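PDB 5G5S: argonaute from Methanocaldococcus jannaschii, which cleaves single-stranded DNA targets that pair with short single-stranded DNA guides, and may thereby help defend the cell against invading genetic elements. Local coordinates for residues A[667-672]-A[686-691]; A[597-602]-A[680-685]; A[484-489]-A[709-714]. All blocks are in the same frame, centred on the assembly; numbering follows the deposited sequence. Where two conformers were deposited one is given.

Contact 1: A[667-672]-A[686-691]; sequences KMNYSA and IHYADK
Tyr-688 reaches from its helix to the loop backbone at Tyr-670 and Ser-671, and it carries most of this contact. Its CB already points toward the loop, and chi1 (-71°) sets CG anti to the carbonyl carbon, beside the backbone N; the OH at the far end of the ring meets the loop. Along one edge CE2 comes to 4.1 Å from Met-668 O; along the other, CE1 lies 3.3 Å from Ser-671 OG, close to the ring plane. One face is partly covered from within the helix, where His-687 CD2 sits 3.6 Å above the plane, out toward the rim. The tip does the bonding. Tyr-688 OH accepts the N-H of Tyr-670 over 3.1 Å, nearly straight at 164°, and shares a 2.7 Å hydrogen bond with Ser-671 OG. Two bonds therefore grip the buried phenol oxygen and fix the loop backbone and the serine against it. Beside them, Lys-691 NZ donates to His-687 NE2 at 3.1 Å and comes equally close to Ser-671 OG. That places a probable positive charge next to the serine, which contacts guide DNA. The helix belongs to the PIWI domain and also carries Asp-690, an active-site residue by similarity. Tyr-688 packs on Tyr-524 of strand 517-525 as well, while Tyr-670 stacks with Phe-491 and touches Ile-480 of helix 473-485.

Contact 2: A[597-602]-A[680-685]; sequences ISIRKN and LRIPAP
Arg-681 reaches across to the backbone of Lys-601 and closes the tight, partly exposed end of this contact. CG stands anti to the backbone N (chi1 -175°), and the chain runs extended as far as NE. NH2 then donates to Lys-601 O at 2.6 Å, approaching in the carbonyl plane on a lone pair, with the oxygen near the edge of the guanidinium. NH1 adds a weak second bond to the same oxygen over 3.2 Å. NH1 also rests against Lys-601 CB at 3.4 Å, and Ile-682 CG2 meets that same CB at 4.0 Å. The guanidinium has further holds outside: NE bonds to Asn-634 O and NH2 to Pro-635 O, so its orientation is set from several directions.

The other end is apolar and more loosely met, although it is buried. Ile-599 CD1 and Pro-683 CG face each other tip to tip at 4.2 Å, and the CG2 methyls of Ile-599 and Ile-682 are 4.4 Å apart. Leu-662 of helix 656-666 and Leu-570 of strand 566-571 touch both Ile-599 and Pro-683.

Pro-683 is the N-cap of helix 684-697, so the contact seats the start of that helix against the end of strand 593-600. The strand and the helix are both elements of the RNase H-like fold of the PIWI domain. Its acidic site is adjacent: Lys-601 NZ forms a salt bridge with Asp-572, an active-site residue by similarity.

Contact 3: A[484-489]-A[709-714]; sequences GKLGIK and HGFLYF
The Schellman motif that ends helix 473-485, near the C-terminal end of the Mid domain, packs here against the C-terminal tail, with Gly-484, Lys-485, Leu-486 and Gly-487 meeting Phe-711 and Leu-712. Gly-487, at positive phi (59°), is the C-prime residue, and its N-H returns to Gly-484 O at 3.1 Å. The tail uses the same oxygen: Leu-712 N donates to it over 3.2 Å at 163°. The two donors arrive from opposite faces of the carbonyl plane, so the helix-ending turn and the tail are joined through one acceptor. Gly-710 forms a second Schellman turn, after helix 704-708, and leads the tail into this position.

Without a side chain on Gly-487, its CA can approach Phe-711 CA to 3.7 Å. The Phe-711 ring then lies with one face against the turn. Leu-486 O is 3.3 Å above that face, toward the CE2 and CZ rim, and Gly-487 N covers the same face nearer CG.

Lys-485 runs beside the tail backbone, its CG 3.3 Å from Leu-712 O. Farther along, CE approaches Tyr-713 O at 3.2 Å, and the bend at chi3 (90°) puts CE in place for this. The ammonium's main partner is the C-terminal carboxylate, in a salt bridge to Ile-715 OXT, with Ser-458 O as a further acceptor. Gln-459, in the 459-462 segment that binds the phosphorylated guide 5' end, ligates a divalent metal in a structure of this protein; Lys-485 is inferred to take part in such a site. At the far end of the contact Lys-489 folds back beside His-709, and its NZ donates to Gly-487 O at 2.8 Å.

In the fold
Contact 1 sits between the other two, its centre about 10 Å from that of contact 2 and about 11 Å from that of contact 3. It touches contact 2 where Met-668 O packs on Ala-684 CB (3.3 Å), and both share helix 684-697. Toward contact 3, Tyr-670 CD1 meets Gly-484 CA at 3.6 Å. Contacts 2 and 3 do not touch. The series thus runs from the presumed catalytic site, where the Lys-601 side chain is about 5 Å from that of Asp-690, to the guide 5'-end pocket, where the Lys-485 side chain of contact 3 is about 3 Å from that of Gln-459; between them, in contact 1, the Ser-671 side chain is about 4 Å from that of Gln-481, and both contact guide DNA.

Contact 1: A[667-672]-A[686-691]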
loop_
_atom_site.group_PDB
_atom_site.type_symbol
_atom_site.label_atom_id
_atom_site.label_comp_id
_atom_site.label_asym_id
_atom_site.label_seq_id
_atom_site.Cartn_x
_atom_site.Cartn_y
_atom_site.Cartn_z
ATOM N N LYS A 667 12.461 -7.518 3.430
ATOM C CA LYS A 667 13.854 -7.537 3.007
ATOM C C LYS A 667 14.010 -8.040 1.554
ATOM O O LYS A 667 15.063 -7.855 0.970
ATOM C CB LYS A 667 14.656 -8.411 3.984
ATOM C CG LYS A 667 16.070 -7.960 4.234
ATOM C CD LYS A 667 16.788 -8.971 5.122
ATOM C CE LYS A 667 18.148 -8.495 5.579
ATOM N NZ LYS A 667 18.040 -7.623 6.776
ATOM N N MET A 668 12.982 -8.686 0.977
ATOM C CA MET A 668 13.016 -9.170 -0.417
ATOM C C MET A 668 12.634 -8.033 -1.382
ATOM O O MET A 668 11.746 -8.146 -2.213
ATOM C CB MET A 668 12.159 -10.444 -0.594
ATOM C CG MET A 668 12.689 -11.656 0.184
ATOM S SD MET A 668 14.474 -12.025 -0.017
ATOM C CE MET A 668 14.535 -12.467 -1.738
ATOM N N ASN A 669 13.374 -6.944 -1.261
ATOM C CA ASN A 669 13.210 -5.676 -1.943
ATOM C C ASN A 669 14.212 -5.444 -3.095
ATOM O O ASN A 669 15.417 -5.629 -2.926
ATOM C CB ASN A 669 13.363 -4.544 -0.889
ATOM C CG ASN A 669 12.984 -3.180 -1.385
ATOM O OD1 ASN A 669 13.451 -2.153 -0.902
ATOM N ND2 ASN A 669 12.075 -3.133 -2.318
ATOM N N TYR A 670 13.689 -4.992 -4.249
ATOM C CA TYR A 670 14.451 -4.566 -5.411
ATOM C C TYR A 670 14.170 -3.085 -5.666
ATOM O O TYR A 670 14.724 -2.532 -6.588
ATOM C CB TYR A 670 14.146 -5.426 -6.640
ATOM C CG TYR A 670 14.771 -6.804 -6.581
ATOM C CD1 TYR A 670 16.064 -7.027 -7.052
ATOM C CD2 TYR A 670 14.059 -7.894 -6.092
ATOM C CE1 TYR A 670 16.638 -8.296 -7.018
ATOM C CE2 TYR A 670 14.628 -9.164 -6.039
ATOM C CZ TYR A 670 15.919 -9.359 -6.499
ATOM O OH TYR A 670 16.479 -10.612 -6.452
ATOM N N SER A 671 13.330 -2.440 -4.833
ATOM C CA SER A 671 12.989 -1.006 -4.880
ATOM C C SER A 671 13.997 -0.238 -3.997
ATOM O O SER A 671 13.615 0.540 -3.120
ATOM C CB SER A 671 11.561 -0.762 -4.391
ATOM O OG SER A 671 10.632 -1.666 -4.962
ATOM N N ALA A 672 15.288 -0.493 -4.233
ATOM C CA ALA A 672 16.410 0.074 -3.501
ATOM C C ALA A 672 16.544 1.598 -3.633
ATOM O O ALA A 672 17.076 2.240 -2.726
ATOM C CB ALA A 672 17.690 -0.615 -3.925
ATOM N N ILE A 686 2.667 -8.441 -0.982
ATOM C CA ILE A 686 1.536 -7.508 -0.926
ATOM C C ILE A 686 1.912 -6.115 -1.472
ATOM O O ILE A 686 1.126 -5.525 -2.217
ATOM C CB ILE A 686 0.779 -7.514 0.447
ATOM C CG1 ILE A 686 -0.478 -6.601 0.420
ATOM C CG2 ILE A 686 1.709 -7.212 1.640
ATOM C CD1 ILE A 686 -1.392 -6.686 1.608
ATOM N N HIS A 687 3.135 -5.635 -1.157
ATOM C CA HIS A 687 3.683 -4.355 -1.636
ATOM C C HIS A 687 3.696 -4.279 -3.181
ATOM O O HIS A 687 3.298 -3.265 -3.746
ATOM C CB HIS A 687 5.108 -4.132 -1.064
ATOM C CG HIS A 687 5.843 -2.981 -1.673
ATOM N ND1 HIS A 687 5.662 -1.683 -1.213
ATOM C CD2 HIS A 687 6.743 -2.964 -2.684
ATOM C CE1 HIS A 687 6.441 -0.923 -1.960
ATOM N NE2 HIS A 687 7.101 -1.644 -2.869
ATOM N N TYR A 688 4.192 -5.339 -3.838
ATOM C CA TYR A 688 4.288 -5.409 -5.289
ATOM C C TYR A 688 2.947 -5.668 -5.976
ATOM O O TYR A 688 2.749 -5.181 -7.086
ATOM C CB TYR A 688 5.407 -6.365 -5.745
ATOM C CG TYR A 688 6.799 -5.828 -5.479
ATOM C CD1 TYR A 688 7.194 -4.583 -5.970
ATOM C CD2 TYR A 688 7.749 -6.597 -4.813
ATOM C CE1 TYR A 688 8.486 -4.096 -5.758
ATOM C CE2 TYR A 688 9.042 -6.124 -4.599
ATOM C CZ TYR A 688 9.403 -4.866 -5.063
ATOM O OH TYR A 688 10.667 -4.389 -4.830
ATOM N N ALA A 689 2.017 -6.388 -5.310
ATOM C CA ALA A 689 0.656 -6.599 -5.816
ATOM C C ALA A 689 -0.047 -5.219 -5.913
ATOM O O ALA A 689 -0.699 -4.924 -6.921
ATOM C CB ALA A 689 -0.131 -7.513 -4.887
ATOM N N ASP A 690 0.126 -4.374 -4.873
ATOM C CA ASP A 690 -0.444 -3.031 -4.829
ATOM C C ASP A 690 0.156 -2.127 -5.916
ATOM O O ASP A 690 -0.585 -1.402 -6.572
ATOM C CB ASP A 690 -0.305 -2.407 -3.434
ATOM C CG ASP A 690 -0.910 -1.015 -3.352
ATOM O OD1 ASP A 690 -2.147 -0.888 -3.541
ATOM O OD2 ASP A 690 -0.144 -0.045 -3.167
ATOM N N LYS A 691 1.485 -2.212 -6.130
ATOM C CA LYS A 691 2.209 -1.457 -7.155
ATOM C C LYS A 691 1.782 -1.846 -8.585
ATOM O O LYS A 691 1.803 -0.994 -9.481
ATOM C CB LYS A 691 3.729 -1.626 -6.974
ATOM C CG LYS A 691 4.360 -0.627 -5.993
ATOM C CD LYS A 691 5.871 -0.820 -5.943
ATOM C CE LYS A 691 6.635 0.426 -5.528
ATOM N NZ LYS A 691 8.062 0.132 -5.180
#

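Contact 2: A[597-602]-A[680-685]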
loop_
_atom_site.group_PDB
_atom_site.type_symbol
_atom_site.label_atom_id
_atom_site.label_comp_id
_atom_site.label_asym_id
_atom_site.label_seq_id
_atom_site.Cartn_x
_atom_site.Cartn_y
_atom_site.Cartn_z
ATOM N N ILE A 597 -3.801 -13.806 6.483
ATOM C CA ILE A 597 -3.508 -12.821 7.502
ATOM C C ILE A 597 -3.790 -11.446 6.884
ATOM O O ILE A 597 -3.545 -11.235 5.694
ATOM C CB ILE A 597 -2.085 -12.992 8.110
ATOM C CG1 ILE A 597 -1.983 -12.283 9.504
ATOM C CG2 ILE A 597 -0.980 -12.566 7.114
ATOM C CD1 ILE A 597 -0.755 -12.605 10.414
ATOM N N SER A 598 -4.350 -10.539 7.681
ATOM C CA SER A 598 -4.661 -9.183 7.252
ATOM C C SER A 598 -3.486 -8.270 7.606
ATOM O O SER A 598 -3.002 -8.289 8.737
ATOM C CB SER A 598 -5.962 -8.703 7.889
ATOM O OG SER A 598 -6.175 -7.317 7.684
ATOM N N ILE A 599 -2.984 -7.533 6.613
ATOM C CA ILE A 599 -1.863 -6.614 6.789
ATOM C C ILE A 599 -2.386 -5.236 6.447
ATOM O O ILE A 599 -2.746 -4.980 5.304
ATOM C CB ILE A 599 -0.621 -7.063 5.968
ATOM C CG1 ILE A 599 -0.069 -8.400 6.544
ATOM C CG2 ILE A 599 0.474 -5.953 5.931
ATOM C CD1 ILE A 599 0.856 -9.117 5.687
ATOM N N ARG A 600 -2.516 -4.379 7.464
ATOM C CA ARG A 600 -3.046 -3.034 7.290
ATOM C C ARG A 600 -2.006 -1.940 7.536
ATOM O O ARG A 600 -1.562 -1.715 8.667
ATOM C CB ARG A 600 -4.337 -2.841 8.099
ATOM C CG ARG A 600 -5.436 -3.808 7.653
ATOM C CD ARG A 600 -6.771 -3.509 8.279
ATOM N NE ARG A 600 -7.528 -2.491 7.549
ATOM C CZ ARG A 600 -8.370 -2.748 6.553
ATOM N NH1 ARG A 600 -8.557 -3.994 6.136
ATOM N NH2 ARG A 600 -9.021 -1.760 5.957
ATOM N N LYS A 601 -1.598 -1.284 6.439
ATOM C CA LYS A 601 -0.634 -0.182 6.439
ATOM C C LYS A 601 -1.286 1.084 7.029
ATOM O O LYS A 601 -0.615 1.895 7.654
ATOM C CB LYS A 601 -0.070 0.066 5.006
ATOM C CG LYS A 601 -1.135 0.367 3.941
ATOM C CD LYS A 601 -0.539 0.481 2.539
ATOM C CE LYS A 601 -1.565 0.208 1.456
ATOM N NZ LYS A 601 -1.908 -1.241 1.353
ATOM N N ASN A 602 -2.601 1.219 6.854
ATOM C CA ASN A 602 -3.389 2.343 7.339
ATOM C C ASN A 602 -4.116 1.858 8.563
ATOM O O ASN A 602 -4.970 0.989 8.462
ATOM C CB ASN A 602 -4.369 2.839 6.243
ATOM C CG ASN A 602 -3.696 3.227 4.937
ATOM O OD1 ASN A 602 -2.693 3.957 4.906
ATOM N ND2 ASN A 602 -4.243 2.746 3.824
ATOM N N LEU A 680 11.403 -2.691 2.996
ATOM C CA LEU A 680 10.047 -2.163 2.806
ATOM C C LEU A 680 9.286 -2.020 4.112
ATOM O O LEU A 680 9.648 -2.651 5.095
ATOM C CB LEU A 680 9.257 -3.040 1.817
ATOM C CG LEU A 680 9.855 -3.208 0.417
ATOM C CD1 LEU A 680 9.365 -4.470 -0.238
ATOM C CD2 LEU A 680 9.619 -1.984 -0.443
ATOM N N ARG A 681 8.235 -1.192 4.126
ATOM C CA ARG A 681 7.368 -1.027 5.282
ATOM C C ARG A 681 6.452 -2.274 5.378
ATOM O O ARG A 681 6.188 -2.796 6.473
ATOM C CB ARG A 681 6.505 0.248 5.143
ATOM C CG ARG A 681 5.667 0.518 6.400
ATOM C CD ARG A 681 4.926 1.828 6.390
ATOM N NE ARG A 681 3.966 1.848 7.495
ATOM C CZ ARG A 681 2.663 2.086 7.368
ATOM N NH1 ARG A 681 2.144 2.376 6.179
ATOM N NH2 ARG A 681 1.876 2.076 8.435
ATOM N N ILE A 682 5.960 -2.730 4.216
ATOM C CA ILE A 682 5.072 -3.881 4.150
ATOM C C ILE A 682 5.705 -5.031 3.365
ATOM O O ILE A 682 6.472 -4.748 2.453
ATOM C CB ILE A 682 3.605 -3.524 3.737
ATOM C CG1 ILE A 682 3.489 -3.079 2.280
ATOM C CG2 ILE A 682 2.914 -2.544 4.726
ATOM C CD1 ILE A 682 2.150 -3.415 1.706
ATOM N N PRO A 683 5.442 -6.325 3.717
ATOM C CA PRO A 683 6.064 -7.445 2.974
ATOM C C PRO A 683 6.007 -7.330 1.447
ATOM O O PRO A 683 4.986 -6.944 0.916
ATOM C CB PRO A 683 5.285 -8.665 3.479
ATOM C CG PRO A 683 4.854 -8.293 4.836
ATOM C CD PRO A 683 4.566 -6.829 4.800
ATOM N N ALA A 684 7.105 -7.670 0.748
ATOM C CA ALA A 684 7.201 -7.593 -0.720
ATOM C C ALA A 684 6.033 -8.217 -1.547
ATOM O O ALA A 684 5.575 -7.538 -2.467
ATOM C CB ALA A 684 8.563 -8.070 -1.206
ATOM N N PRO A 685 5.464 -9.418 -1.226
ATOM C CA PRO A 685 4.336 -9.929 -2.038
ATOM C C PRO A 685 3.134 -8.977 -2.140
ATOM O O PRO A 685 2.662 -8.706 -3.256
ATOM C CB PRO A 685 3.978 -11.256 -1.356
ATOM C CG PRO A 685 5.226 -11.655 -0.635
ATOM C CD PRO A 685 5.843 -10.392 -0.178
#

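Contact 3: A[484-489]-A[709-714]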
loop_
_atom_site.group_PDB
_atom_site.type_symbol
_atom_site.label_atom_id
_atom_site.label_comp_id
_atom_site.label_asym_id
_atom_site.label_seq_id
_atom_site.Cartn_x
_atom_site.Cartn_y
_atom_site.Cartn_z
ATOM N N GLY A 484 15.857 -6.215 -10.603
ATOM C CA GLY A 484 14.456 -6.447 -10.259
ATOM C C GLY A 484 13.532 -6.204 -11.434
ATOM O O GLY A 484 12.648 -7.009 -11.706
ATOM N N LYS A 485 13.757 -5.105 -12.154
ATOM C CA LYS A 485 13.005 -4.717 -13.344
ATOM C C LYS A 485 13.244 -5.683 -14.484
ATOM O O LYS A 485 12.391 -5.809 -15.354
ATOM C CB LYS A 485 13.306 -3.259 -13.744
ATOM C CG LYS A 485 12.792 -2.261 -12.689
ATOM C CD LYS A 485 12.592 -0.863 -13.230
ATOM C CE LYS A 485 11.211 -0.636 -13.765
ATOM N NZ LYS A 485 10.905 0.812 -13.876
ATOM N N LEU A 486 14.371 -6.415 -14.451
ATOM C CA LEU A 486 14.664 -7.427 -15.470
ATOM C C LEU A 486 14.326 -8.858 -15.011
ATOM O O LEU A 486 14.707 -9.826 -15.674
ATOM C CB LEU A 486 16.104 -7.307 -16.008
ATOM C CG LEU A 486 16.419 -6.049 -16.827
ATOM C CD1 LEU A 486 17.906 -5.799 -16.871
ATOM C CD2 LEU A 486 15.837 -6.125 -18.242
ATOM N N GLY A 487 13.576 -8.961 -13.901
ATOM C CA GLY A 487 13.132 -10.213 -13.292
ATOM C C GLY A 487 14.252 -11.138 -12.871
ATOM O O GLY A 487 14.055 -12.349 -12.785
ATOM N N ILE A 488 15.438 -10.581 -12.618
ATOM C CA ILE A 488 16.605 -11.356 -12.199
ATOM C C ILE A 488 16.489 -11.685 -10.707
ATOM O O ILE A 488 16.363 -10.783 -9.883
ATOM C CB ILE A 488 17.951 -10.666 -12.602
ATOM C CG1 ILE A 488 18.083 -10.612 -14.141
ATOM C CG2 ILE A 488 19.163 -11.383 -11.975
ATOM C CD1 ILE A 488 19.083 -9.597 -14.720
ATOM N N LYS A 489 16.511 -12.983 -10.380
ATOM C CA LYS A 489 16.427 -13.496 -9.011
ATOM C C LYS A 489 17.836 -13.464 -8.454
ATOM O O LYS A 489 18.526 -14.480 -8.457
ATOM C CB LYS A 489 15.871 -14.941 -9.007
ATOM C CG LYS A 489 14.370 -15.029 -9.119
ATOM C CD LYS A 489 13.875 -14.977 -10.541
ATOM C CE LYS A 489 12.529 -14.310 -10.601
ATOM N NZ LYS A 489 12.083 -14.198 -12.003
ATOM N N HIS A 709 7.522 -14.438 -15.739
ATOM C CA HIS A 709 8.929 -14.508 -15.379
ATOM C C HIS A 709 9.300 -13.590 -14.206
ATOM O O HIS A 709 10.463 -13.529 -13.824
ATOM C CB HIS A 709 9.812 -14.280 -16.608
ATOM C CG HIS A 709 9.941 -15.499 -17.452
ATOM N ND1 HIS A 709 8.997 -15.814 -18.420
ATOM C CD2 HIS A 709 10.880 -16.472 -17.424
ATOM C CE1 HIS A 709 9.405 -16.948 -18.964
ATOM N NE2 HIS A 709 10.540 -17.378 -18.404
ATOM N N GLY A 710 8.311 -12.897 -13.653
ATOM C CA GLY A 710 8.475 -12.019 -12.500
ATOM C C GLY A 710 9.213 -10.708 -12.711
ATOM O O GLY A 710 9.790 -10.189 -11.755
ATOM N N PHE A 711 9.181 -10.137 -13.941
ATOM C CA PHE A 711 9.807 -8.835 -14.232
ATOM C C PHE A 711 8.981 -7.735 -13.535
ATOM O O PHE A 711 7.784 -7.620 -13.802
ATOM C CB PHE A 711 9.833 -8.543 -15.750
ATOM C CG PHE A 711 10.854 -9.259 -16.605
ATOM C CD1 PHE A 711 10.866 -10.648 -16.690
ATOM C CD2 PHE A 711 11.742 -8.543 -17.395
ATOM C CE1 PHE A 711 11.796 -11.308 -17.497
ATOM C CE2 PHE A 711 12.671 -9.204 -18.206
ATOM C CZ PHE A 711 12.683 -10.580 -18.259
ATOM N N LEU A 712 9.626 -6.925 -12.669
ATOM C CA LEU A 712 9.000 -5.808 -11.970
ATOM C C LEU A 712 9.205 -4.552 -12.821
ATOM O O LEU A 712 9.714 -3.527 -12.332
ATOM C CB LEU A 712 9.605 -5.626 -10.552
ATOM C CG LEU A 712 9.427 -6.766 -9.535
ATOM C CD1 LEU A 712 10.374 -6.583 -8.350
ATOM C CD2 LEU A 712 7.981 -6.866 -9.043
ATOM N N TYR A 713 8.811 -4.641 -14.114
ATOM C CA TYR A 713 8.964 -3.566 -15.099
ATOM C C TYR A 713 8.169 -2.297 -14.789
ATOM O O TYR A 713 8.451 -1.245 -15.352
ATOM C CB TYR A 713 8.622 -4.075 -16.510
ATOM C CG TYR A 713 7.178 -4.491 -16.721
ATOM C CD1 TYR A 713 6.172 -3.540 -16.879
ATOM C CD2 TYR A 713 6.832 -5.831 -16.863
ATOM C CE1 TYR A 713 4.844 -3.917 -17.058
ATOM C CE2 TYR A 713 5.512 -6.217 -17.085
ATOM C CZ TYR A 713 4.525 -5.255 -17.199
ATOM O OH TYR A 713 3.232 -5.627 -17.460
ATOM N N PHE A 714 7.143 -2.418 -13.946
ATOM C CA PHE A 714 6.230 -1.336 -13.577
ATOM C C PHE A 714 6.665 -0.533 -12.322
ATOM O O PHE A 714 5.991 0.439 -11.971
ATOM C CB PHE A 714 4.809 -1.914 -13.404
ATOM C CG PHE A 714 4.780 -3.151 -12.532
ATOM C CD1 PHE A 714 4.735 -3.043 -11.144
ATOM C CD2 PHE A 714 4.824 -4.426 -13.097
ATOM C CE1 PHE A 714 4.749 -4.185 -10.338
ATOM C CE2 PHE A 714 4.851 -5.564 -12.291
ATOM C CZ PHE A 714 4.795 -5.438 -10.917
#